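Local atomic coordinates of metazoan TIR-STING fusion (Crassostrea gigas, PDB entry 6WT6), a protein that combines a TIR domain and a STING ligand-binding domain in one chain, as an animal member of the STING proteins. Residues A33-C38 / R47-S52; R56-C61 / D154-I159; R227-D232 / I237-H242; I262-V265 / E271-F274. One frame throughout, in Å; residues are numbered along the deposited sequence.

Interaction 1 (A33-C38 / R47-S52)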
loop_
_atom_site.group_PDB
_atom_site.type_symbol
_atom_site.label_atom_id
_atom_site.label_comp_id
_atom_site.label_asym_id
_atom_site.label_seq_id
_atom_site.Cartn_x
_atom_site.Cartn_y
_atom_site.Cartn_z
ATOM N N ALA A 33 -12.264 2.964 24.682
ATOM C CA ALA A 33 -13.093 2.685 23.521
ATOM C C ALA A 33 -13.574 3.981 22.886
ATOM O O ALA A 33 -13.961 4.921 23.585
ATOM C CB ALA A 33 -14.295 1.809 23.891
ATOM N N PHE A 34 -13.534 4.022 21.559
ATOM C CA PHE A 34 -14.192 5.063 20.785
ATOM C C PHE A 34 -15.503 4.504 20.255
ATOM O O PHE A 34 -15.520 3.447 19.617
ATOM C CB PHE A 34 -13.319 5.543 19.624
ATOM C CG PHE A 34 -14.022 6.488 18.684
ATOM C CD1 PHE A 34 -14.259 7.804 19.051
ATOM C CD2 PHE A 34 -14.438 6.065 17.431
ATOM C CE1 PHE A 34 -14.902 8.678 18.188
ATOM C CE2 PHE A 34 -15.082 6.936 16.564
ATOM C CZ PHE A 34 -15.313 8.243 16.944
ATOM N N ILE A 35 -16.593 5.206 20.534
ATOM C CA ILE A 35 -17.918 4.806 20.080
ATOM C C ILE A 35 -18.196 5.524 18.764
ATOM O O ILE A 35 -18.436 6.734 18.742
ATOM C CB ILE A 35 -18.986 5.113 21.136
ATOM C CG1 ILE A 35 -18.743 4.258 22.379
ATOM C CG2 ILE A 35 -20.381 4.872 20.583
ATOM C CD1 ILE A 35 -19.726 4.496 23.491
ATOM N N SER A 36 -18.143 4.777 17.663
ATOM C CA SER A 36 -18.423 5.302 16.334
ATOM C C SER A 36 -19.888 5.042 16.007
ATOM O O SER A 36 -20.320 3.887 15.942
ATOM C CB SER A 36 -17.512 4.656 15.291
ATOM O OG SER A 36 -17.695 5.241 14.015
ATOM N N TYR A 37 -20.647 6.116 15.800
ATOM C CA TYR A 37 -22.076 6.011 15.558
ATOM C C TYR A 37 -22.487 7.032 14.509
ATOM O O TYR A 37 -21.807 8.038 14.292
ATOM C CB TYR A 37 -22.881 6.219 16.847
ATOM C CG TYR A 37 -22.713 7.593 17.463
ATOM C CD1 TYR A 37 -21.584 7.908 18.213
ATOM C CD2 TYR A 37 -23.686 8.570 17.306
ATOM C CE1 TYR A 37 -21.428 9.163 18.778
ATOM C CE2 TYR A 37 -23.540 9.822 17.868
ATOM C CZ TYR A 37 -22.413 10.115 18.601
ATOM O OH TYR A 37 -22.270 11.364 19.161
ATOM N N CYS A 38 -23.610 6.752 13.849
ATOM C CA CYS A 38 -24.227 7.720 12.952
ATOM C C CYS A 38 -25.067 8.689 13.773
ATOM O O CYS A 38 -26.042 8.281 14.412
ATOM C CB CYS A 38 -25.087 7.022 11.901
ATOM S SG CYS A 38 -26.042 8.166 10.870
ATOM N N ARG A 47 -25.468 6.727 23.212
ATOM C CA ARG A 47 -25.430 7.229 24.583
ATOM C C ARG A 47 -25.703 6.114 25.584
ATOM O O ARG A 47 -25.063 6.048 26.640
ATOM C CB ARG A 47 -26.440 8.364 24.760
ATOM C CG ARG A 47 -25.825 9.755 24.830
ATOM C CD ARG A 47 -26.192 10.464 26.130
ATOM N NE ARG A 47 -25.043 10.624 27.018
ATOM C CZ ARG A 47 -24.246 11.690 27.021
ATOM N NH1 ARG A 47 -24.474 12.692 26.183
ATOM N NH2 ARG A 47 -23.221 11.754 27.861
ATOM N N THR A 48 -26.652 5.229 25.268
ATOM C CA THR A 48 -26.961 4.120 26.164
ATOM C C THR A 48 -25.746 3.218 26.355
ATOM O O THR A 48 -25.389 2.870 27.487
ATOM C CB THR A 48 -28.149 3.324 25.621
ATOM O OG1 THR A 48 -29.290 4.185 25.504
ATOM C CG2 THR A 48 -28.487 2.163 26.549
ATOM N N ILE A 49 -25.090 2.838 25.253
ATOM C CA ILE A 49 -23.886 2.017 25.354
ATOM C C ILE A 49 -22.786 2.774 26.087
ATOM O O ILE A 49 -22.075 2.205 26.923
ATOM C CB ILE A 49 -23.428 1.560 23.955
ATOM C CG1 ILE A 49 -24.410 0.532 23.384
ATOM C CG2 ILE A 49 -22.015 0.987 24.005
ATOM C CD1 ILE A 49 -24.040 0.027 22.003
ATOM N N LEU A 50 -22.641 4.069 25.801
ATOM C CA LEU A 50 -21.637 4.883 26.481
ATOM C C LEU A 50 -21.837 4.868 27.990
ATOM O O LEU A 50 -20.898 4.613 28.751
ATOM C CB LEU A 50 -21.683 6.316 25.958
ATOM C CG LEU A 50 -20.823 7.308 26.745
ATOM C CD1 LEU A 50 -19.355 7.080 26.444
ATOM C CD2 LEU A 50 -21.228 8.750 26.457
ATOM N N ASP A 51 -23.062 5.152 28.440
ATOM C CA ASP A 51 -23.336 5.189 29.872
ATOM C C ASP A 51 -23.115 3.828 30.519
ATOM O O ASP A 51 -22.710 3.753 31.685
ATOM C CB ASP A 51 -24.766 5.676 30.122
ATOM C CG ASP A 51 -24.973 7.122 29.701
ATOM O OD1 ASP A 51 -23.975 7.870 29.622
ATOM O OD2 ASP A 51 -26.134 7.514 29.453
ATOM N N SER A 52 -23.361 2.744 29.777
ATOM C CA SER A 52 -23.145 1.407 30.321
ATOM C C SER A 52 -21.665 1.132 30.544
ATOM O O SER A 52 -21.289 0.496 31.537
ATOM C CB SER A 52 -23.738 0.354 29.385
ATOM O OG SER A 52 -25.118 0.579 29.160
#

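Interaction 2 (R56-C61 / D154-I159)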
loop_
_atom_site.group_PDB
_atom_site.type_symbol
_atom_site.label_atom_id
_atom_site.label_comp_id
_atom_site.label_asym_id
_atom_site.label_seq_id
_atom_site.Cartn_x
_atom_site.Cartn_y
_atom_site.Cartn_z
ATOM N N ARG A 56 -18.942 1.324 34.444
ATOM C CA ARG A 56 -18.130 0.186 34.866
ATOM C C ARG A 56 -16.683 0.574 35.137
ATOM O O ARG A 56 -15.952 -0.200 35.764
ATOM C CB ARG A 56 -18.179 -0.917 33.807
ATOM C CG ARG A 56 -19.572 -1.476 33.565
ATOM C CD ARG A 56 -20.025 -2.367 34.710
ATOM N NE ARG A 56 -19.368 -3.671 34.683
ATOM C CZ ARG A 56 -19.893 -4.757 34.124
ATOM N NH1 ARG A 56 -19.227 -5.904 34.141
ATOM N NH2 ARG A 56 -21.088 -4.695 33.550
ATOM N N GLY A 57 -16.250 1.747 34.687
ATOM C CA GLY A 57 -14.911 2.237 34.942
ATOM C C GLY A 57 -14.135 2.616 33.701
ATOM O O GLY A 57 -13.153 3.362 33.805
ATOM N N PHE A 58 -14.539 2.137 32.527
ATOM C CA PHE A 58 -13.811 2.452 31.308
ATOM C C PHE A 58 -14.010 3.914 30.915
ATOM O O PHE A 58 -15.056 4.515 31.172
ATOM C CB PHE A 58 -14.258 1.537 30.166
ATOM C CG PHE A 58 -14.030 0.077 30.431
ATOM C CD1 PHE A 58 -12.838 -0.530 30.069
ATOM C CD2 PHE A 58 -15.006 -0.690 31.049
ATOM C CE1 PHE A 58 -12.624 -1.874 30.316
ATOM C CE2 PHE A 58 -14.797 -2.034 31.300
ATOM C CZ PHE A 58 -13.606 -2.628 30.931
ATOM N N THR A 59 -12.982 4.483 30.290
ATOM C CA THR A 59 -13.018 5.846 29.772
ATOM C C THR A 59 -13.226 5.794 28.263
ATOM O O THR A 59 -12.440 5.164 27.547
ATOM C CB THR A 59 -11.732 6.599 30.113
ATOM O OG1 THR A 59 -11.691 6.863 31.521
ATOM C CG2 THR A 59 -11.659 7.915 29.352
ATOM N N CYS A 60 -14.275 6.453 27.782
ATOM C CA CYS A 60 -14.647 6.390 26.378
ATOM C C CYS A 60 -14.597 7.770 25.738
ATOM O O CYS A 60 -14.581 8.801 26.416
ATOM C CB CYS A 60 -16.048 5.793 26.201
ATOM S SG CYS A 60 -16.171 4.038 26.581
ATOM N N CYS A 61 -14.568 7.768 24.407
ATOM C CA CYS A 61 -14.631 8.976 23.594
ATOM C C CYS A 61 -15.961 8.978 22.853
ATOM O O CYS A 61 -16.251 8.050 22.090
ATOM C CB CYS A 61 -13.461 9.043 22.611
ATOM S SG CYS A 61 -13.506 10.448 21.467
ATOM N N ASP A 154 -21.651 -7.948 27.184
ATOM C CA ASP A 154 -20.758 -8.614 26.240
ATOM C C ASP A 154 -19.750 -7.653 25.623
ATOM O O ASP A 154 -18.615 -8.052 25.335
ATOM C CB ASP A 154 -21.568 -9.300 25.140
ATOM C CG ASP A 154 -22.153 -10.625 25.587
ATOM O OD1 ASP A 154 -21.893 -11.031 26.739
ATOM O OD2 ASP A 154 -22.868 -11.263 24.786
ATOM N N ILE A 155 -20.136 -6.396 25.403
ATOM C CA ILE A 155 -19.203 -5.463 24.781
ATOM C C ILE A 155 -18.124 -5.046 25.772
ATOM O O ILE A 155 -16.976 -4.803 25.382
ATOM C CB ILE A 155 -19.962 -4.255 24.199
ATOM C CG1 ILE A 155 -20.805 -3.571 25.271
ATOM C CG2 ILE A 155 -20.865 -4.690 23.054
ATOM C CD1 ILE A 155 -20.148 -2.380 25.887
ATOM N N ILE A 156 -18.462 -4.967 27.061
ATOM C CA ILE A 156 -17.450 -4.709 28.082
ATOM C C ILE A 156 -16.426 -5.835 28.097
ATOM O O ILE A 156 -15.228 -5.607 28.310
ATOM C CB ILE A 156 -18.118 -4.525 29.457
ATOM C CG1 ILE A 156 -18.889 -3.207 29.499
ATOM C CG2 ILE A 156 -17.089 -4.588 30.580
ATOM C CD1 ILE A 156 -20.032 -3.208 30.480
ATOM N N GLN A 157 -16.881 -7.065 27.851
ATOM C CA GLN A 157 -15.980 -8.210 27.809
ATOM C C GLN A 157 -14.923 -8.044 26.724
ATOM O O GLN A 157 -13.768 -8.445 26.905
ATOM C CB GLN A 157 -16.785 -9.493 27.585
ATOM C CG GLN A 157 -15.961 -10.767 27.593
ATOM C CD GLN A 157 -15.528 -11.169 28.988
ATOM O OE1 GLN A 157 -16.307 -11.091 29.939
ATOM N NE2 GLN A 157 -14.278 -11.598 29.119
ATOM N N ALA A 158 -15.297 -7.441 25.592
ATOM C CA ALA A 158 -14.355 -7.280 24.489
ATOM C C ALA A 158 -13.398 -6.115 24.711
ATOM O O ALA A 158 -12.295 -6.113 24.151
ATOM C CB ALA A 158 -15.113 -7.092 23.175
ATOM N N ILE A 159 -13.790 -5.127 25.519
ATOM C CA ILE A 159 -12.917 -3.985 25.778
ATOM C C ILE A 159 -11.754 -4.380 26.682
ATOM O O ILE A 159 -10.668 -3.792 26.602
ATOM C CB ILE A 159 -13.734 -2.824 26.379
ATOM C CG1 ILE A 159 -14.868 -2.421 25.436
ATOM C CG2 ILE A 159 -12.849 -1.617 26.656
ATOM C CD1 ILE A 159 -15.785 -1.362 26.011
#

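Interaction 3 (R227-D232 / I237-H242)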
loop_
_atom_site.group_PDB
_atom_site.type_symbol
_atom_site.label_atom_id
_atom_site.label_comp_id
_atom_site.label_asym_id
_atom_site.label_seq_id
_atom_site.Cartn_x
_atom_site.Cartn_y
_atom_site.Cartn_z
ATOM N N ARG A 227 21.096 -2.324 -3.917
ATOM C CA ARG A 227 22.436 -1.782 -3.790
ATOM C C ARG A 227 22.482 -0.384 -4.399
ATOM O O ARG A 227 21.559 0.045 -5.094
ATOM C CB ARG A 227 23.445 -2.725 -4.457
ATOM C CG ARG A 227 23.269 -4.178 -4.009
ATOM C CD ARG A 227 24.323 -5.109 -4.561
ATOM N NE ARG A 227 25.591 -4.951 -3.861
ATOM C CZ ARG A 227 26.626 -5.771 -3.995
ATOM N NH1 ARG A 227 26.547 -6.819 -4.805
ATOM N NH2 ARG A 227 27.742 -5.542 -3.318
ATOM N N ASP A 228 23.565 0.344 -4.105
ATOM C CA ASP A 228 23.674 1.714 -4.598
ATOM C C ASP A 228 23.699 1.760 -6.118
ATOM O O ASP A 228 23.199 2.717 -6.721
ATOM C CB ASP A 228 24.923 2.390 -4.029
ATOM C CG ASP A 228 24.724 2.894 -2.611
ATOM O OD1 ASP A 228 23.603 3.346 -2.279
ATOM O OD2 ASP A 228 25.694 2.841 -1.827
ATOM N N SER A 229 24.268 0.738 -6.751
ATOM C CA SER A 229 24.325 0.650 -8.202
ATOM C C SER A 229 24.251 -0.817 -8.593
ATOM O O SER A 229 24.814 -1.671 -7.904
ATOM C CB SER A 229 25.611 1.287 -8.743
ATOM O OG SER A 229 25.780 1.008 -10.119
ATOM N N ILE A 230 23.548 -1.109 -9.691
ATOM C CA ILE A 230 23.493 -2.486 -10.174
ATOM C C ILE A 230 24.877 -2.963 -10.579
ATOM O O ILE A 230 25.161 -4.167 -10.550
ATOM C CB ILE A 230 22.488 -2.611 -11.335
ATOM C CG1 ILE A 230 22.262 -4.077 -11.703
ATOM C CG2 ILE A 230 22.968 -1.835 -12.547
ATOM C CD1 ILE A 230 21.550 -4.877 -10.627
ATOM N N ALA A 231 25.768 -2.032 -10.932
ATOM C CA ALA A 231 27.153 -2.357 -11.241
ATOM C C ALA A 231 27.918 -2.875 -10.029
ATOM O O ALA A 231 28.998 -3.450 -10.202
ATOM C CB ALA A 231 27.855 -1.129 -11.828
ATOM N N ASP A 232 27.391 -2.689 -8.817
ATOM C CA ASP A 232 28.002 -3.274 -7.629
ATOM C C ASP A 232 27.882 -4.790 -7.594
ATOM O O ASP A 232 28.474 -5.420 -6.711
ATOM C CB ASP A 232 27.377 -2.685 -6.364
ATOM C CG ASP A 232 27.743 -1.232 -6.160
ATOM O OD1 ASP A 232 28.819 -0.828 -6.646
ATOM O OD2 ASP A 232 26.963 -0.498 -5.516
ATOM N N ILE A 237 30.257 -5.040 -15.138
ATOM C CA ILE A 237 29.198 -4.098 -15.486
ATOM C C ILE A 237 29.768 -2.693 -15.336
ATOM O O ILE A 237 30.179 -2.299 -14.237
ATOM C CB ILE A 237 27.961 -4.291 -14.594
ATOM C CG1 ILE A 237 27.506 -5.754 -14.616
ATOM C CG2 ILE A 237 26.839 -3.361 -15.029
ATOM C CD1 ILE A 237 26.453 -6.083 -13.569
ATOM N N LYS A 238 29.803 -1.936 -16.433
ATOM C CA LYS A 238 30.536 -0.677 -16.494
ATOM C C LYS A 238 29.589 0.505 -16.644
ATOM O O LYS A 238 28.705 0.495 -17.507
ATOM C CB LYS A 238 31.536 -0.685 -17.653
ATOM C CG LYS A 238 32.585 -1.780 -17.576
ATOM C CD LYS A 238 33.638 -1.587 -18.656
ATOM C CE LYS A 238 34.650 -2.726 -18.679
ATOM N NZ LYS A 238 35.757 -2.457 -19.644
ATOM N N HIS A 239 29.793 1.528 -15.815
ATOM C CA HIS A 239 29.089 2.791 -15.986
ATOM C C HIS A 239 29.450 3.415 -17.329
ATOM O O HIS A 239 30.628 3.508 -17.684
ATOM C CB HIS A 239 29.446 3.749 -14.848
ATOM C CG HIS A 239 28.465 3.752 -13.718
ATOM N ND1 HIS A 239 28.573 2.910 -12.631
ATOM C CD2 HIS A 239 27.360 4.505 -13.502
ATOM C CE1 HIS A 239 27.574 3.143 -11.798
ATOM N NE2 HIS A 239 26.822 4.104 -12.304
ATOM N N ARG A 240 28.429 3.850 -18.078
ATOM C CA ARG A 240 28.634 4.414 -19.409
ATOM C C ARG A 240 27.964 5.773 -19.572
ATOM O O ARG A 240 27.730 6.209 -20.704
ATOM C CB ARG A 240 28.123 3.461 -20.492
ATOM C CG ARG A 240 28.855 2.134 -20.568
ATOM C CD ARG A 240 30.333 2.305 -20.899
ATOM N NE ARG A 240 30.970 1.016 -21.167
ATOM C CZ ARG A 240 32.264 0.852 -21.430
ATOM N NH1 ARG A 240 33.080 1.895 -21.459
ATOM N NH2 ARG A 240 32.743 -0.361 -21.662
ATOM N N GLY A 241 27.642 6.451 -18.478
ATOM C CA GLY A 241 26.958 7.720 -18.583
ATOM C C GLY A 241 25.521 7.640 -18.117
ATOM O O GLY A 241 25.178 6.802 -17.276
ATOM N N HIS A 242 24.667 8.502 -18.666
ATOM C CA HIS A 242 23.291 8.584 -18.197
ATOM C C HIS A 242 22.408 9.200 -19.272
ATOM O O HIS A 242 22.885 9.710 -20.288
ATOM C CB HIS A 242 23.211 9.384 -16.894
ATOM C CG HIS A 242 24.021 10.642 -16.912
ATOM N ND1 HIS A 242 23.707 11.718 -17.715
ATOM C CD2 HIS A 242 25.133 10.996 -16.225
ATOM C CE1 HIS A 242 24.589 12.682 -17.521
ATOM N NE2 HIS A 242 25.465 12.269 -16.621
#

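Interaction 4 (I262-V265 / E271-F274)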
loop_
_atom_site.group_PDB
_atom_site.type_symbol
_atom_site.label_atom_id
_atom_site.label_comp_id
_atom_site.label_asym_id
_atom_site.label_seq_id
_atom_site.Cartn_x
_atom_site.Cartn_y
_atom_site.Cartn_z
ATOM N N ILE A 262 23.239 4.573 -17.668
ATOM C CA ILE A 262 23.528 3.631 -18.742
ATOM C C ILE A 262 24.698 2.755 -18.322
ATOM O O ILE A 262 25.723 3.257 -17.841
ATOM C CB ILE A 262 23.839 4.354 -20.062
ATOM C CG1 ILE A 262 22.729 5.358 -20.390
ATOM C CG2 ILE A 262 23.991 3.343 -21.188
ATOM C CD1 ILE A 262 21.371 4.721 -20.547
ATOM N N TYR A 263 24.548 1.451 -18.503
ATOM C CA TYR A 263 25.605 0.501 -18.213
ATOM C C TYR A 263 25.935 -0.296 -19.466
ATOM O O TYR A 263 25.177 -0.309 -20.442
ATOM C CB TYR A 263 25.215 -0.457 -17.081
ATOM C CG TYR A 263 24.919 0.222 -15.764
ATOM C CD1 TYR A 263 25.926 0.454 -14.839
ATOM C CD2 TYR A 263 23.627 0.622 -15.442
ATOM C CE1 TYR A 263 25.662 1.067 -13.633
ATOM C CE2 TYR A 263 23.353 1.237 -14.234
ATOM C CZ TYR A 263 24.376 1.454 -13.333
ATOM O OH TYR A 263 24.120 2.065 -12.130
ATOM N N SER A 264 27.086 -0.958 -19.423
ATOM C CA SER A 264 27.518 -1.873 -20.467
ATOM C C SER A 264 27.748 -3.253 -19.869
ATOM O O SER A 264 28.077 -3.393 -18.686
ATOM C CB SER A 264 28.803 -1.382 -21.141
ATOM O OG SER A 264 29.043 -2.076 -22.351
ATOM N N VAL A 265 27.588 -4.274 -20.703
ATOM C CA VAL A 265 27.765 -5.655 -20.274
ATOM C C VAL A 265 28.246 -6.465 -21.473
ATOM O O VAL A 265 27.799 -6.248 -22.604
ATOM C CB VAL A 265 26.458 -6.209 -19.663
ATOM C CG1 VAL A 265 25.307 -6.106 -20.649
ATOM C CG2 VAL A 265 26.636 -7.621 -19.217
ATOM N N GLU A 271 31.008 -9.053 -27.363
ATOM C CA GLU A 271 30.123 -7.973 -27.780
ATOM C C GLU A 271 29.580 -7.231 -26.567
ATOM O O GLU A 271 29.003 -7.837 -25.660
ATOM C CB GLU A 271 28.967 -8.525 -28.609
ATOM C CG GLU A 271 29.402 -9.201 -29.883
ATOM C CD GLU A 271 29.839 -8.212 -30.939
ATOM O OE1 GLU A 271 29.198 -7.144 -31.068
ATOM O OE2 GLU A 271 30.829 -8.506 -31.638
ATOM N N ASP A 272 29.761 -5.914 -26.555
ATOM C CA ASP A 272 29.214 -5.079 -25.494
ATOM C C ASP A 272 27.750 -4.787 -25.780
ATOM O O ASP A 272 27.386 -4.432 -26.908
ATOM C CB ASP A 272 29.992 -3.767 -25.361
ATOM C CG ASP A 272 31.422 -3.982 -24.903
ATOM O OD1 ASP A 272 31.719 -5.088 -24.418
ATOM O OD2 ASP A 272 32.256 -3.064 -25.080
ATOM N N TYR A 273 26.916 -4.938 -24.753
ATOM C CA TYR A 273 25.502 -4.609 -24.822
ATOM C C TYR A 273 25.204 -3.526 -23.798
ATOM O O TYR A 273 25.665 -3.605 -22.654
ATOM C CB TYR A 273 24.641 -5.849 -24.571
ATOM C CG TYR A 273 24.524 -6.745 -25.781
ATOM C CD1 TYR A 273 25.503 -7.688 -26.070
ATOM C CD2 TYR A 273 23.445 -6.633 -26.649
ATOM C CE1 TYR A 273 25.403 -8.508 -27.185
ATOM C CE2 TYR A 273 23.334 -7.445 -27.766
ATOM C CZ TYR A 273 24.317 -8.381 -28.028
ATOM O OH TYR A 273 24.210 -9.192 -29.137
ATOM N N PHE A 274 24.447 -2.517 -24.218
ATOM C CA PHE A 274 24.154 -1.353 -23.400
ATOM C C PHE A 274 22.708 -1.384 -22.920
ATOM O O PHE A 274 21.812 -1.884 -23.608
ATOM C CB PHE A 274 24.406 -0.057 -24.179
ATOM C CG PHE A 274 25.851 0.185 -24.520
ATOM C CD1 PHE A 274 26.416 -0.390 -25.646
ATOM C CD2 PHE A 274 26.639 1.006 -23.726
ATOM C CE1 PHE A 274 27.744 -0.164 -25.972
ATOM C CE2 PHE A 274 27.970 1.239 -24.048
ATOM C CZ PHE A 274 28.521 0.650 -25.172
#

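Interaction 1 (A33-C38 / R47-S52)
Ile-35 reaches from the strand to the helix through a single methyl: its CD1 lies 3.6 Å from both CA and CB of Leu-50, so the tip of the isoleucine rests against the base of the leucine and the helix backbone beside it. The same CD1 also approaches the branch methyl CG2 of Ile-49, more loosely, at 4.2 Å. The extended chain of Ile-35 explains this reach, since CG1 stands anti to the carbonyl carbon and CD1 continues the line outward (chi2 179°). Leu-50 lies at about a right angle across it; with CG anti to the backbone N (chi1 171°), its CD1 also comes within 3.9 Å of Ile-35 CD1. The contact is small and wholly apolar, burying 114 Å² in all.

Further out, Leu-50 also packs on Cys-60 and Phe-62 of the next strand, while Ile-35 touches Ala-46 one turn back along the helix. Within the helix, Ser-52 OG bonds to Thr-48 O at 2.8 Å, and Ser-52 N reaches the same oxygen from the opposite face of its plane. Arg-47 has its salt bridge with Glu-64 and a long one to Asp-51. Strand 31-36, helix 43-56 and strand 60-62 form a beta-alpha-beta unit, and this helix-on-strand packing is characteristic of the parallel alpha/beta fold of TIR domains.

Interaction 2 (R56-C61 / D154-I159)
Arg-56 lies across Ile-156 at about a right angle, its aliphatic CG 3.6 Å from Ile-156 CD1. The arginine chain is bent at both chi2 (-74°) and chi3 (-75°), which folds it back so that the same methyl also sits over one face of the guanidinium, with NH2 3.6 Å from Ile-156 CD1. That charged end is paired in a salt bridge with Asp-153, just ahead of the 154-159 segment, so Arg-56 combines an apolar contact with an ionic one at the exposed border of the interface.

Gly-57 ends the helix in a Schellman motif with a positive phi (125°), and Phe-58 after it points toward the second helix. The Phe-58 ring bridges two isoleucines one helical turn apart, whose CG2 methyls both lie on the same side of the ring plane. Ile-156 CG2 comes obliquely to CE2 of Phe-58 at 3.5 Å; Ile-159 CG2 is nearest to Phe-58 CD1, at 3.6 Å, with Ile-159 CB over the ring face.

Beyond Phe-58 the chain enters strand 60-62, which runs beside strand 31-36. Phe-58 also packs on Val-53 of helix 43-56 and meets His-32 edge-to-face. The contact thus fastens helix 153-159 to the end of helix 43-56 and to the residues leading into strand 60-62, an edge strand of the parallel sheet within this chain.

Interaction 3 (R227-D232 / I237-H242)
Ala-231 and Ser-229 pack against Ile-237 and His-239 in a partly buried contact of mixed polarity, where the loop after strand 212-221 folds back on the start of strand 238-243 in the STING ligand-binding domain. The chain comes closest at Ala-231 and Ile-237, whose CA atoms are 5.0 Å apart. Ala-231 CB sits 3.5 Å from Ile-237 O and 4.0 Å from Ile-237 CG2, while the other arm of the isoleucine, CD1, extends to 3.8 Å from Ile-230 O. Beyond this packing the His-239 ring comes up obliquely to the loop: its CE1 lies 3.3 Å from Ser-229 OG, and its ND1 is 4.2 Å from Ala-231 CB.

With chi1 at 170°, the Ser-229 hydroxyl swings away from its own N and comes within reach of Ala-231 N, from which OG accepts at 3.1 Å with an N-H...O angle of 144°, forming an ST turn. It is also hydrogen-bonded to Tyr-263 OH on the next strand, and the rings of His-239 and Tyr-263 meet with their planes at about 60°. The serine hydroxyl is therefore held by the turn and by the tyrosine, whereas across the contact itself the loop and strand meet by packing alone.

Interaction 4 (I262-V265 / E271-F274)
Val-265 and Tyr-273 form an antiparallel hydrogen-bonded pair, with Tyr-273 N donating to Val-265 O at 2.7 Å and Val-265 N to Tyr-273 O at 2.8 Å (N-H...O 136°). Next to it Ser-264 and Phe-274 make a non-hydrogen-bonded pair, flanked by CA-H...O contacts such as Phe-274 CA to Tyr-263 O, 3.3 Å.

On the face of Ser-264 and Phe-274, the serine OG stands over one side of the phenylalanine ring, offset toward its rim and 3.9 Å from CE2, while Ile-262 CG2 meets the ring edge, 4.3 Å from CD2. Ser-264 OG also touches Asp-272 CB at 3.6 Å; Asp-272 OD1 is hydrogen-bonded to Thr-266 OG1. On the other face Val-265 CG1 is placed between its backbone N and carbonyl carbon (chi1 57°), which brings it to 3.2 Å from Tyr-273 O and 4.0 Å from Tyr-273 CB.

The two strands form a beta hairpin within the mixed sheet. Val-265 packs on Pro-343 and Cys-347 and Tyr-273 on Ile-350 and Lys-351, all of helix 341-356, whereas Ser-264 and Phe-274 both touch Arg-240 of strand 238-243.

Overall arrangement
The four contacts form two pairs on opposite sides of the chain's centre, one in each domain. Interaction 1 lies within the beta-alpha-beta unit of the TIR domain, and interaction 2, its centre 10 Å away, joins that unit's helix end and the run into its last strand to helix 153-159; Ala-33 O probably bonds to Cys-61 N at 3.0 Å. Interactions 3 and 4 are 11 Å apart, centre to centre: strand 238-243 of interaction 3 lies beside strand 260-266 of interaction 4, and Arg-240 N probably bonds to Ile-262 O at 2.8 Å. Between the pairs there is no touch; interactions 1 and 4 are about 49 Å apart at their nearest atoms, in keeping with the two pairs lying in different domains.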